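Local coordinates for spindle pole body-associated protein VIK1 (Saccharomyces cerevisiae, PDB 2O0A) that recruits the minus end-directed motor Kar3 to microtubules and, as its heterodimer partner, cross-links antiparallel microtubules, binding them through a kinesin-like domain that lacks a nucleotide-binding site, at residues Asn93-Leu99 / Asp222-Leu228; Ser196-Ile200 / Ile251-Leu255; Ser12-Glu16 / Phe61-Ile65. All blocks are in the same frame, centred on the assembly; numbering follows the deposited sequence.

Contact 1 (Asn93-Leu99 / Asp222-Leu228); sequences NFNLISL and DFYFIEL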
ATOM      1  N   ASN A  93       7.652  -8.952   8.423  1.00 15.02           N
ATOM      2  CA  ASN A  93       7.665  -7.532   8.045  1.00 13.93           C
ATOM      3  C   ASN A  93       7.067  -7.388   6.661  1.00 14.59           C
ATOM      4  O   ASN A  93       7.300  -8.237   5.778  1.00 14.43           O
ATOM      5  CB  ASN A  93       9.089  -6.988   8.079  1.00 14.85           C
ATOM      6  CG  ASN A  93       9.705  -7.105   9.444  1.00 16.56           C
ATOM      7  OD1 ASN A  93       9.013  -7.076  10.480  1.00 16.25           O
ATOM      8  ND2 ASN A  93      11.025  -7.268   9.460  1.00 20.19           N
ATOM      9  N   PHE A  94       6.266  -6.344   6.471  1.00 13.03           N
ATOM     10  CA  PHE A  94       5.440  -6.284   5.280  1.00 12.72           C
ATOM     11  C   PHE A  94       5.131  -4.868   4.852  1.00 12.75           C
ATOM     12  O   PHE A  94       5.447  -3.917   5.542  1.00 12.69           O
ATOM     13  CB  PHE A  94       4.161  -7.124   5.435  1.00 12.97           C
ATOM     14  CG  PHE A  94       3.162  -6.619   6.467  1.00 11.59           C
ATOM     15  CD1 PHE A  94       1.897  -6.217   6.058  1.00 13.79           C
ATOM     16  CD2 PHE A  94       3.456  -6.611   7.848  1.00 12.89           C
ATOM     17  CE1 PHE A  94       0.937  -5.788   6.970  1.00 12.27           C
ATOM     18  CE2 PHE A  94       2.500  -6.203   8.784  1.00 11.45           C
ATOM     19  CZ  PHE A  94       1.229  -5.779   8.341  1.00 13.10           C
ATOM     20  N   ASN A  95       4.501  -4.740   3.694  1.00 12.83           N
ATOM     21  CA  ASN A  95       4.251  -3.407   3.162  1.00 11.91           C
ATOM     22  C   ASN A  95       2.958  -3.294   2.393  1.00 11.38           C
ATOM     23  O   ASN A  95       2.321  -4.297   2.037  1.00 11.17           O
ATOM     24  CB  ASN A  95       5.448  -2.916   2.324  1.00 12.34           C
ATOM     25  CG  ASN A  95       5.591  -3.638   1.003  1.00 11.98           C
ATOM     26  OD1 ASN A  95       4.681  -3.639   0.167  1.00 11.56           O
ATOM     27  ND2 ASN A  95       6.766  -4.242   0.780  1.00 13.30           N
ATOM     28  N   LEU A  96       2.567  -2.037   2.181  1.00 11.01           N
ATOM     29  CA  LEU A  96       1.522  -1.670   1.244  1.00 11.23           C
ATOM     30  C   LEU A  96       2.100  -0.538   0.417  1.00 10.99           C
ATOM     31  O   LEU A  96       2.425   0.523   0.945  1.00 11.24           O
ATOM     32  CB  LEU A  96       0.264  -1.225   2.006  1.00 10.55           C
ATOM     33  CG  LEU A  96      -0.878  -0.614   1.193  1.00 11.11           C
ATOM     34  CD1 LEU A  96      -1.297  -1.535   0.056  1.00 13.72           C
ATOM     35  CD2 LEU A  96      -2.081  -0.243   2.084  1.00 11.85           C
ATOM     36  N   ILE A  97       2.279  -0.788  -0.878  1.00 11.67           N
ATOM     37  CA  ILE A  97       2.861   0.205  -1.783  1.00 11.58           C
ATOM     38  C   ILE A  97       1.737   0.717  -2.676  1.00 11.77           C
ATOM     39  O   ILE A  97       1.237  -0.024  -3.525  1.00 11.66           O
ATOM     40  CB  ILE A  97       4.023  -0.400  -2.602  1.00 11.58           C
ATOM     41  CG1 ILE A  97       5.146  -0.801  -1.644  1.00 12.16           C
ATOM     42  CG2 ILE A  97       4.534   0.628  -3.661  1.00 13.51           C
ATOM     43  CD1 ILE A  97       6.209  -1.713  -2.246  1.00 12.81           C
ATOM     44  N   SER A  98       1.330   1.971  -2.438  1.00 11.69           N
ATOM     45  CA  SER A  98       0.159   2.546  -3.078  1.00 12.08           C
ATOM     46  C   SER A  98       0.574   3.565  -4.144  1.00 12.83           C
ATOM     47  O   SER A  98       1.285   4.521  -3.834  1.00 12.66           O
ATOM     48  CB  SER A  98      -0.755   3.186  -2.030  1.00 12.17           C
ATOM     49  OG  SER A  98      -1.916   3.736  -2.647  1.00 13.18           O
ATOM     50  N   LEU A  99       0.137   3.322  -5.382  1.00 12.92           N
ATOM     51  CA  LEU A  99       0.385   4.223  -6.515  1.00 13.72           C
ATOM     52  C   LEU A  99      -0.888   4.975  -6.843  1.00 14.62           C
ATOM     53  O   LEU A  99      -1.961   4.374  -7.023  1.00 13.61           O
ATOM     54  CB  LEU A  99       0.820   3.405  -7.741  1.00 13.57           C
ATOM     55  CG  LEU A  99       2.273   2.923  -7.806  1.00 15.48           C
ATOM     56  CD1 LEU A  99       2.643   2.006  -6.668  1.00 17.69           C
ATOM     57  CD2 LEU A  99       2.555   2.237  -9.138  1.00 16.21           C
ATOM     58  N   ASP A 222       7.273  -5.017  11.626  1.00 14.65           N
ATOM     59  CA  ASP A 222       7.312  -3.729  10.919  1.00 14.48           C
ATOM     60  C   ASP A 222       6.394  -3.762   9.717  1.00 13.61           C
ATOM     61  O   ASP A 222       6.366  -4.743   8.976  1.00 14.16           O
ATOM     62  CB  ASP A 222       8.720  -3.421  10.419  1.00 14.92           C
ATOM     63  CG  ASP A 222       9.739  -3.307  11.543  1.00 18.24           C
ATOM     64  OD1 ASP A 222       9.383  -2.863  12.652  1.00 20.12           O
ATOM     65  OD2 ASP A 222      10.912  -3.660  11.290  1.00 23.99           O
ATOM     66  N   PHE A 223       5.658  -2.665   9.545  1.00 12.51           N
ATOM     67  CA  PHE A 223       4.811  -2.445   8.376  1.00 11.68           C
ATOM     68  C   PHE A 223       5.177  -1.117   7.726  1.00 11.94           C
ATOM     69  O   PHE A 223       5.324  -0.116   8.425  1.00 12.01           O
ATOM     70  CB  PHE A 223       3.342  -2.428   8.812  1.00 12.27           C
ATOM     71  CG  PHE A 223       2.419  -1.869   7.762  1.00 10.83           C
ATOM     72  CD1 PHE A 223       2.235  -2.563   6.570  1.00 12.10           C
ATOM     73  CD2 PHE A 223       1.759  -0.650   7.957  1.00 10.46           C
ATOM     74  CE1 PHE A 223       1.415  -2.065   5.565  1.00 11.95           C
ATOM     75  CE2 PHE A 223       0.920  -0.122   6.957  1.00 12.82           C
ATOM     76  CZ  PHE A 223       0.745  -0.832   5.750  1.00 12.56           C
ATOM     77  N   TYR A 224       5.297  -1.100   6.392  1.00 11.12           N
ATOM     78  CA  TYR A 224       5.634   0.123   5.664  1.00 11.43           C
ATOM     79  C   TYR A 224       4.541   0.445   4.679  1.00 11.33           C
ATOM     80  O   TYR A 224       4.212  -0.389   3.835  1.00 11.50           O
ATOM     81  CB  TYR A 224       6.962  -0.022   4.903  1.00 13.29           C
ATOM     82  CG  TYR A 224       8.101  -0.454   5.781  1.00 13.11           C
ATOM     83  CD1 TYR A 224       9.000   0.485   6.297  1.00 15.17           C
ATOM     84  CD2 TYR A 224       8.293  -1.808   6.073  1.00 14.82           C
ATOM     85  CE1 TYR A 224      10.060   0.078   7.114  1.00 16.13           C
ATOM     86  CE2 TYR A 224       9.347  -2.211   6.894  1.00 14.91           C
ATOM     87  CZ  TYR A 224      10.211  -1.272   7.398  1.00 16.91           C
ATOM     88  OH  TYR A 224      11.269  -1.679   8.195  1.00 18.86           O
ATOM     89  N   PHE A 225       4.000   1.657   4.782  1.00 10.14           N
ATOM     90  CA  PHE A 225       3.040   2.170   3.808  1.00 10.25           C
ATOM     91  C   PHE A 225       3.751   3.191   2.942  1.00 10.48           C
ATOM     92  O   PHE A 225       4.186   4.246   3.425  1.00 10.54           O
ATOM     93  CB  PHE A 225       1.851   2.785   4.541  1.00 10.78           C
ATOM     94  CG  PHE A 225       0.823   3.423   3.647  1.00 10.47           C
ATOM     95  CD1 PHE A 225       0.257   2.731   2.589  1.00 10.44           C
ATOM     96  CD2 PHE A 225       0.370   4.710   3.926  1.00 11.08           C
ATOM     97  CE1 PHE A 225      -0.728   3.321   1.779  1.00 12.62           C
ATOM     98  CE2 PHE A 225      -0.619   5.308   3.132  1.00 13.18           C
ATOM     99  CZ  PHE A 225      -1.171   4.611   2.052  1.00 12.31           C
ATOM    100  N   ILE A 226       3.895   2.853   1.666  1.00 10.67           N
ATOM    101  CA  ILE A 226       4.618   3.688   0.716  1.00 11.82           C
ATOM    102  C   ILE A 226       3.595   4.392  -0.171  1.00 11.90           C
ATOM    103  O   ILE A 226       2.721   3.747  -0.740  1.00 12.51           O
ATOM    104  CB  ILE A 226       5.580   2.834  -0.139  1.00 11.94           C
ATOM    105  CG1 ILE A 226       6.609   2.129   0.745  1.00 14.04           C
ATOM    106  CG2 ILE A 226       6.209   3.690  -1.253  1.00 14.00           C
ATOM    107  CD1 ILE A 226       7.481   3.065   1.584  1.00 16.82           C
ATOM    108  N   GLU A 227       3.690   5.726  -0.268  1.00 11.65           N
ATOM    109  CA  GLU A 227       2.795   6.491  -1.124  1.00 12.53           C
ATOM    110  C   GLU A 227       3.585   7.082  -2.282  1.00 12.95           C
ATOM    111  O   GLU A 227       4.494   7.886  -2.083  1.00 13.74           O
ATOM    112  CB  GLU A 227       2.089   7.595  -0.341  1.00 12.68           C
ATOM    113  CG  GLU A 227       1.067   7.050   0.643  1.00 13.21           C
ATOM    114  CD  GLU A 227       0.479   8.147   1.510  1.00 16.94           C
ATOM    115  OE1 GLU A 227       1.058   8.447   2.569  1.00 21.95           O
ATOM    116  OE2 GLU A 227      -0.569   8.682   1.142  1.00 19.83           O
ATOM    117  N   LEU A 228       3.225   6.667  -3.485  1.00 13.52           N
ATOM    118  CA  LEU A 228       3.759   7.262  -4.698  1.00 14.52           C
ATOM    119  C   LEU A 228       2.561   7.899  -5.386  1.00 14.94           C
ATOM    120  O   LEU A 228       1.854   7.236  -6.117  1.00 14.21           O
ATOM    121  CB  LEU A 228       4.419   6.192  -5.564  1.00 15.23           C
ATOM    122  CG  LEU A 228       5.691   5.568  -4.983  1.00 15.86           C
ATOM    123  CD1 LEU A 228       5.981   4.243  -5.614  1.00 16.16           C
ATOM    124  CD2 LEU A 228       6.870   6.554  -5.120  1.00 17.87           C
TER

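Contact 2 (Ser196-Ile200 / Ile251-Leu255); sequences SGMGI and IALVL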
ATOM      1  N   SER A 196       7.298  15.981  -6.602  0.50 30.89           N
ATOM      2  CA  SER A 196       7.726  14.592  -6.763  1.00 30.84           C
ATOM      3  C   SER A 196       8.397  14.025  -5.515  0.70 29.61           C
ATOM      4  O   SER A 196       9.079  14.736  -4.775  0.70 29.99           O
ATOM      5  CB  SER A 196       8.665  14.454  -7.967  1.00 30.97           C
ATOM      6  OG  SER A 196       9.324  13.196  -7.951  1.00 33.28           O
ATOM      7  N   GLY A 197       8.193  12.728  -5.299  1.00 28.32           N
ATOM      8  CA  GLY A 197       8.875  11.997  -4.252  1.00 25.69           C
ATOM      9  C   GLY A 197       8.086  10.799  -3.764  1.00 24.28           C
ATOM     10  O   GLY A 197       7.353  10.169  -4.516  1.00 24.94           O
ATOM     11  N   MET A 198       8.224  10.508  -2.481  1.00 21.52           N
ATOM     12  CA  MET A 198       7.636   9.307  -1.926  1.00 19.13           C
ATOM     13  C   MET A 198       7.367   9.498  -0.445  1.00 16.86           C
ATOM     14  O   MET A 198       8.255   9.894   0.314  1.00 16.64           O
ATOM     15  CB  MET A 198       8.593   8.144  -2.137  1.00 18.90           C
ATOM     16  CG  MET A 198       8.077   6.783  -1.659  1.00 18.96           C
ATOM     17  SD  MET A 198       9.187   5.434  -2.115  1.00 22.51           S
ATOM     18  CE  MET A 198      10.504   5.703  -0.958  1.00 22.58           C
ATOM     19  N   GLY A 199       6.140   9.215  -0.028  1.00 15.61           N
ATOM     20  CA  GLY A 199       5.855   9.155   1.396  1.00 14.23           C
ATOM     21  C   GLY A 199       6.180   7.781   1.963  1.00 14.20           C
ATOM     22  O   GLY A 199       5.971   6.759   1.302  1.00 14.08           O
ATOM     23  N   ILE A 200       6.710   7.758   3.181  1.00 13.09           N
ATOM     24  CA  ILE A 200       6.958   6.509   3.891  1.00 13.20           C
ATOM     25  C   ILE A 200       6.342   6.596   5.275  1.00 12.68           C
ATOM     26  O   ILE A 200       6.703   7.456   6.078  1.00 11.89           O
ATOM     27  CB  ILE A 200       8.458   6.204   4.085  1.00 13.39           C
ATOM     28  CG1 ILE A 200       9.195   6.206   2.746  1.00 14.11           C
ATOM     29  CG2 ILE A 200       8.633   4.881   4.834  1.00 13.50           C
ATOM     30  CD1 ILE A 200      10.720   6.255   2.896  1.00 16.67           C
ATOM     31  N   ILE A 251      15.276   6.957  -2.467  1.00 27.31           N
ATOM     32  CA  ILE A 251      14.004   6.371  -2.889  1.00 26.39           C
ATOM     33  C   ILE A 251      14.176   4.978  -3.504  1.00 26.22           C
ATOM     34  O   ILE A 251      13.475   4.034  -3.133  1.00 25.76           O
ATOM     35  CB  ILE A 251      13.214   7.334  -3.815  1.00 26.52           C
ATOM     36  CG1 ILE A 251      12.585   8.460  -2.976  1.00 26.50           C
ATOM     37  CG2 ILE A 251      12.145   6.586  -4.630  1.00 26.03           C
ATOM     38  CD1 ILE A 251      12.175   9.692  -3.760  1.00 28.10           C
ATOM     39  N   ALA A 252      15.119   4.835  -4.433  1.00 25.67           N
ATOM     40  CA  ALA A 252      15.335   3.537  -5.070  1.00 25.31           C
ATOM     41  C   ALA A 252      15.804   2.505  -4.059  1.00 25.06           C
ATOM     42  O   ALA A 252      15.380   1.346  -4.105  1.00 25.46           O
ATOM     43  CB  ALA A 252      16.337   3.658  -6.214  1.00 25.50           C
ATOM     44  N   LEU A 253      16.666   2.925  -3.134  1.00 24.58           N
ATOM     45  CA  LEU A 253      17.182   2.023  -2.102  1.00 24.99           C
ATOM     46  C   LEU A 253      16.072   1.544  -1.156  1.00 24.14           C
ATOM     47  O   LEU A 253      16.023   0.365  -0.797  1.00 24.99           O
ATOM     48  CB  LEU A 253      18.344   2.665  -1.331  1.00 25.23           C
ATOM     49  CG  LEU A 253      19.659   2.882  -2.103  1.00 25.97           C
ATOM     50  CD1 LEU A 253      20.710   3.511  -1.203  1.00 26.18           C
ATOM     51  CD2 LEU A 253      20.213   1.601  -2.722  1.00 27.27           C
ATOM     52  N   VAL A 254      15.173   2.451  -0.767  1.00 23.57           N
ATOM     53  CA  VAL A 254      13.999   2.061   0.041  1.00 22.14           C
ATOM     54  C   VAL A 254      13.131   1.013  -0.670  1.00 21.32           C
ATOM     55  O   VAL A 254      12.811  -0.036  -0.102  1.00 20.69           O
ATOM     56  CB  VAL A 254      13.121   3.281   0.415  1.00 22.01           C
ATOM     57  CG1 VAL A 254      11.784   2.822   1.027  1.00 21.33           C
ATOM     58  CG2 VAL A 254      13.854   4.174   1.378  1.00 22.90           C
ATOM     59  N   LEU A 255      12.767   1.308  -1.915  1.00 21.27           N
ATOM     60  CA  LEU A 255      11.910   0.427  -2.702  1.00 20.51           C
ATOM     61  C   LEU A 255      12.564  -0.936  -2.941  1.00 20.66           C
ATOM     62  O   LEU A 255      11.944  -1.978  -2.759  1.00 20.02           O
ATOM     63  CB  LEU A 255      11.520   1.101  -4.015  1.00 21.17           C
ATOM     64  CG  LEU A 255      10.563   2.280  -3.821  1.00 21.80           C
ATOM     65  CD1 LEU A 255      10.496   3.126  -5.084  1.00 23.19           C
ATOM     66  CD2 LEU A 255       9.198   1.754  -3.445  1.00 21.80           C
TER

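Contact 3 (Ser12-Glu16 / Phe61-Ile65); sequences SRRLE and FNRVI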
ATOM      1  N   SER A  12     -14.021 -16.191   0.217  1.00 20.73           N
ATOM      2  CA  SER A  12     -13.274 -16.000  -1.020  1.00 20.09           C
ATOM      3  C   SER A  12     -11.940 -15.307  -0.779  1.00 19.11           C
ATOM      4  O   SER A  12     -10.917 -15.744  -1.300  1.00 19.26           O
ATOM      5  CB  SER A  12     -14.082 -15.220  -2.046  1.00 20.02           C
ATOM      6  OG  SER A  12     -13.426 -15.291  -3.294  1.00 23.03           O
ATOM      7  N   ARG A  13     -11.928 -14.243   0.017  1.00 17.72           N
ATOM      8  CA  ARG A  13     -10.662 -13.527   0.222  1.00 17.37           C
ATOM      9  C   ARG A  13      -9.617 -14.365   0.965  1.00 17.26           C
ATOM     10  O   ARG A  13      -8.412 -14.230   0.723  1.00 16.91           O
ATOM     11  CB  ARG A  13     -10.899 -12.180   0.919  1.00 17.00           C
ATOM     12  CG  ARG A  13     -11.803 -11.250   0.124  1.00 17.78           C
ATOM     13  CD  ARG A  13     -11.294 -10.963  -1.272  1.00 17.59           C
ATOM     14  NE  ARG A  13     -12.158  -9.970  -1.912  1.00 18.31           N
ATOM     15  CZ  ARG A  13     -13.246 -10.249  -2.629  1.00 19.40           C
ATOM     16  NH1 ARG A  13     -13.623 -11.512  -2.856  1.00 20.45           N
ATOM     17  NH2 ARG A  13     -13.963  -9.261  -3.140  1.00 19.25           N
ATOM     18  N   ARG A  14     -10.082 -15.232   1.873  1.00 17.76           N
ATOM     19  CA  ARG A  14      -9.191 -16.172   2.544  1.00 18.33           C
ATOM     20  C   ARG A  14      -8.602 -17.171   1.552  1.00 18.58           C
ATOM     21  O   ARG A  14      -7.396 -17.436   1.575  1.00 18.48           O
ATOM     22  CB  ARG A  14      -9.928 -16.885   3.676  1.00 18.91           C
ATOM     23  CG  ARG A  14     -10.103 -16.010   4.907  1.00 19.37           C
ATOM     24  CD  ARG A  14     -10.861 -16.749   6.010  1.00 21.79           C
ATOM     25  NE  ARG A  14     -11.336 -15.853   7.064  0.10 20.77           N
ATOM     26  CZ  ARG A  14     -12.183 -16.209   8.029  0.10 20.67           C
ATOM     27  NH1 ARG A  14     -12.661 -17.447   8.085  0.10 20.70           N
ATOM     28  NH2 ARG A  14     -12.554 -15.322   8.941  0.10 21.03           N
ATOM     29  N   LEU A  15      -9.443 -17.708   0.668  1.00 18.90           N
ATOM     30  CA  LEU A  15      -8.975 -18.660  -0.349  1.00 19.94           C
ATOM     31  C   LEU A  15      -8.037 -17.994  -1.363  1.00 19.65           C
ATOM     32  O   LEU A  15      -7.023 -18.577  -1.769  1.00 19.87           O
ATOM     33  CB  LEU A  15     -10.160 -19.330  -1.068  1.00 20.50           C
ATOM     34  CG  LEU A  15     -11.010 -20.394  -0.357  1.00 24.54           C
ATOM     35  CD1 LEU A  15     -12.145 -20.839  -1.275  1.00 26.22           C
ATOM     36  CD2 LEU A  15     -10.176 -21.605   0.037  1.00 26.48           C
ATOM     37  N   GLU A  16      -8.352 -16.758  -1.749  1.00 19.22           N
ATOM     38  CA  GLU A  16      -7.515 -16.031  -2.701  1.00 18.60           C
ATOM     39  C   GLU A  16      -6.133 -15.812  -2.140  1.00 18.63           C
ATOM     40  O   GLU A  16      -5.130 -15.985  -2.833  1.00 19.23           O
ATOM     41  CB  GLU A  16      -8.127 -14.678  -3.010  1.00 18.77           C
ATOM     42  CG  GLU A  16      -9.378 -14.740  -3.834  1.00 19.26           C
ATOM     43  CD  GLU A  16     -10.133 -13.428  -3.825  1.00 21.22           C
ATOM     44  OE1 GLU A  16      -9.503 -12.351  -4.074  1.00 20.41           O
ATOM     45  OE2 GLU A  16     -11.357 -13.481  -3.570  1.00 21.89           O
ATOM     46  N   PHE A  61      -4.952  -8.628 -12.541  1.00 18.61           N
ATOM     47  CA  PHE A  61      -4.619  -8.230 -11.178  1.00 18.09           C
ATOM     48  C   PHE A  61      -5.109  -9.335 -10.264  1.00 17.60           C
ATOM     49  O   PHE A  61      -5.980 -10.129 -10.641  1.00 18.60           O
ATOM     50  CB  PHE A  61      -5.354  -6.944 -10.822  1.00 17.08           C
ATOM     51  CG  PHE A  61      -4.887  -5.742 -11.601  1.00 17.62           C
ATOM     52  CD1 PHE A  61      -3.920  -4.900 -11.076  1.00 17.59           C
ATOM     53  CD2 PHE A  61      -5.418  -5.465 -12.857  1.00 18.37           C
ATOM     54  CE1 PHE A  61      -3.475  -3.803 -11.791  1.00 17.46           C
ATOM     55  CE2 PHE A  61      -4.978  -4.363 -13.589  1.00 17.77           C
ATOM     56  CZ  PHE A  61      -4.009  -3.528 -13.049  1.00 17.54           C
ATOM     57  N   ASN A  62      -4.584  -9.391  -9.043  1.00 17.58           N
ATOM     58  CA  ASN A  62      -5.134 -10.357  -8.105  1.00 17.39           C
ATOM     59  C   ASN A  62      -6.631 -10.116  -7.901  1.00 17.00           C
ATOM     60  O   ASN A  62      -7.426 -11.066  -7.810  1.00 18.09           O
ATOM     61  CB  ASN A  62      -4.347 -10.346  -6.792  1.00 17.42           C
ATOM     62  CG  ASN A  62      -2.900 -10.759  -6.996  1.00 19.28           C
ATOM     63  OD1 ASN A  62      -2.004  -9.949  -6.869  1.00 22.17           O
ATOM     64  ND2 ASN A  62      -2.680 -12.011  -7.384  1.00 21.06           N
ATOM     65  N   ARG A  63      -7.019  -8.846  -7.858  1.00 16.54           N
ATOM     66  CA  ARG A  63      -8.422  -8.457  -7.835  1.00 15.93           C
ATOM     67  C   ARG A  63      -8.528  -7.019  -8.334  1.00 15.66           C
ATOM     68  O   ARG A  63      -7.627  -6.208  -8.095  1.00 14.85           O
ATOM     69  CB  ARG A  63      -8.995  -8.605  -6.418  1.00 16.73           C
ATOM     70  CG  ARG A  63     -10.457  -8.224  -6.281  1.00 17.66           C
ATOM     71  CD  ARG A  63     -11.108  -8.901  -5.098  1.00 19.65           C
ATOM     72  NE  ARG A  63     -11.323 -10.346  -5.268  1.00 19.83           N
ATOM     73  CZ  ARG A  63     -12.316 -10.886  -5.972  1.00 20.54           C
ATOM     74  NH1 ARG A  63     -13.197 -10.119  -6.607  1.00 21.20           N
ATOM     75  NH2 ARG A  63     -12.432 -12.208  -6.040  1.00 21.43           N
ATOM     76  N   VAL A  64      -9.619  -6.733  -9.040  1.00 15.04           N
ATOM     77  CA  VAL A  64     -10.012  -5.386  -9.465  1.00 15.64           C
ATOM     78  C   VAL A  64     -11.183  -4.970  -8.590  1.00 16.05           C
ATOM     79  O   VAL A  64     -12.229  -5.625  -8.539  1.00 15.53           O
ATOM     80  CB  VAL A  64     -10.374  -5.345 -10.976  1.00 15.81           C
ATOM     81  CG1 VAL A  64     -10.972  -3.987 -11.349  1.00 17.31           C
ATOM     82  CG2 VAL A  64      -9.127  -5.637 -11.783  1.00 16.66           C
ATOM     83  N   ILE A  65     -10.978  -3.888  -7.853  1.00 15.62           N
ATOM     84  CA  ILE A  65     -11.887  -3.476  -6.805  1.00 15.75           C
ATOM     85  C   ILE A  65     -12.578  -2.177  -7.187  1.00 17.07           C
ATOM     86  O   ILE A  65     -11.912  -1.170  -7.381  1.00 15.25           O
ATOM     87  CB  ILE A  65     -11.092  -3.264  -5.474  1.00 15.75           C
ATOM     88  CG1 ILE A  65     -10.407  -4.564  -5.043  1.00 15.94           C
ATOM     89  CG2 ILE A  65     -11.996  -2.747  -4.378  1.00 14.52           C
ATOM     90  CD1 ILE A  65      -9.267  -4.348  -4.034  1.00 15.58           C
TER
HETATM   91  O   HOH W   1      -7.370 -12.763  -5.702  1.00 29.74           O

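Contact 1 (Asn93-Leu99 / Asp222-Leu228)
Phe94 and Phe223 meet on the face of the sheet that also carries Leu96, Phe225 and Ser98, and here the side chains are tightly packed. CE1 of Phe94 comes within 3.5 Å of CD1 of Phe223, which sits over the rim of the Phe94 ring; the two planes are inclined by 42°, and CB of Phe223 also lies over that ring in a CH-pi contact. With CG opposite the backbone N (chi1 165°), the Phe223 ring is carried along the strand direction, and its CZ reaches CB of Leu96 at 3.8 Å. Two residues on, Phe225 lays CD1 and CE1 alongside CG and CD2 of Leu96, its CE1 also touching CB of Ser98. Tyr80 of helix 72-89 and Leu111 of helix 105-116 cover this face. The two strands are central and parallel in the kinesin motor fold, a mixed sheet sandwiched between helices, and their backbones alternate as donor and acceptor from Phe94 N to Leu228 N; the bond from Leu228 N to Ser98 O is 2.9 Å long and almost straight. On the other face the fit between the strands is looser: Ile97 and Ile226 run side by side with CG1 of Ile97 4.0 Å from CB of Ile226, and CD1 of Leu99 stands 4.2 Å from CD1 of Leu228. Asn95 turns its amide away from 222-228, to Thr262, Ser264 and Phe265, while Tyr224 OH bonds to Ile165 N. Toward solvent the pairing ends at partly exposed Asn93, whose OD1 takes the N-H of Asp222 at 2.9 Å and 173°, the donor standing above the amide plane.

Contact 2 (Ser196-Ile200 / Ile251-Leu255)
Ile251 opens the helical side of the contact by spreading its branches over Gly197 and Met198. Its CD1 packs 4.1 Å from CA of Gly197, while CG1 comes within 4.0 Å of CE of Met198 and CG2 faces the sulfur from the same distance. Gly197 adopts a backbone conformation in which a CB would be jammed against the preceding carbonyl oxygen, so the local chain by itself calls for glycine. One turn further on, Val254 points at the strand and receives two residues from it. The Met198 side chain crosses that of Val254 at a slant, its CE 3.7 Å from CG1 of Val254, and CD1 of Ile200 meets the isopropyl group tip to tip, 4.1 Å from CG1. Leu255 completes the site from the flank: the Leu255 and Met198 side chains run alongside each other in opposite senses, with CG of Leu255 3.8 Å from SD of Met198. Met198 thus touches three residues of the helix. Its chain runs straight out from the strand, the first torsion being trans (chi1 -177°), and then bends at the sulfur (chi3 74°), which carries CE over to Val254 and leaves SD beside Leu255. Helix 250-261 packs in this way across one face of the central sheet of the motor homology domain, its short segment at 44° to the strand. Leu158 and Phe160 of strand 157-160 adjoin Val254, and Phe237 of helix 231-243 adjoins Leu255. Every touching residue is buried and every contact between the segments is apolar, so this contact rests on apolar burial and close fit, with no directional bond between the segments and the flexible thioether lying against branched aliphatic chains.

Contact 3 (Ser12-Glu16 / Phe61-Ile65)
Arg63 grips the carboxylate of Glu16 side-on with two nitrogens. NE gives a nearly straight bond to OE1 (3.0 Å, 173°); that oxygen lies in the guanidinium plane and is met on its syn side, somewhat out of the carboxylate plane, whereas NH2 reaches OE2, also at 3.0 Å, from above it. Flat against the same guanidinium lies that of Arg13, its centre 3.5 Å away and its plane turned by 2°, with NE of Arg63 over the middle of the Arg13 group. Glu16 probably offsets the charge of this stacked pair, since Arg13 NH1 also forms a salt bridge to OE2, although its hydrogen bond is weak. The network joins the N-terminal helix 4-23 to strand 63-66, which pairs with strand 27-32 in the central sheet of the motor homology domain. Replacing Arg63 by an alanine is likely to leave Glu16 without its two-nitrogen partner and the Arg13 guanidinium without its stacking mate. Farther out, Ser12 OG donates to the anti lone pair of OE2, and a water links OE1 to Asn62 O, 2.7 Å from each. Arg13 NE forms a further salt bridge with Glu79 of helix 72-89.

In the fold
Contacts 1 and 2 are buried and contact 3 lies at the surface, yet all three reach the same mixed sheet. Contact 1, whose centre lies about 4 Å from the centre of the chain, joins two of its strands through backbone bonds and aromatic and aliphatic side chains; contact 2 adds a helix to the sheet by apolar packing alone. The two touch directly: strands 221-228 and 197-207 are antiparallel neighbours, and Ile226 CG2 and Leu228 CD2 pack on Met198. Contact 3, its centre about 27 Å from that of contact 2 and across the chain's centre from it, relies instead on charge and water to tie helix 4-23 to strand 63-66.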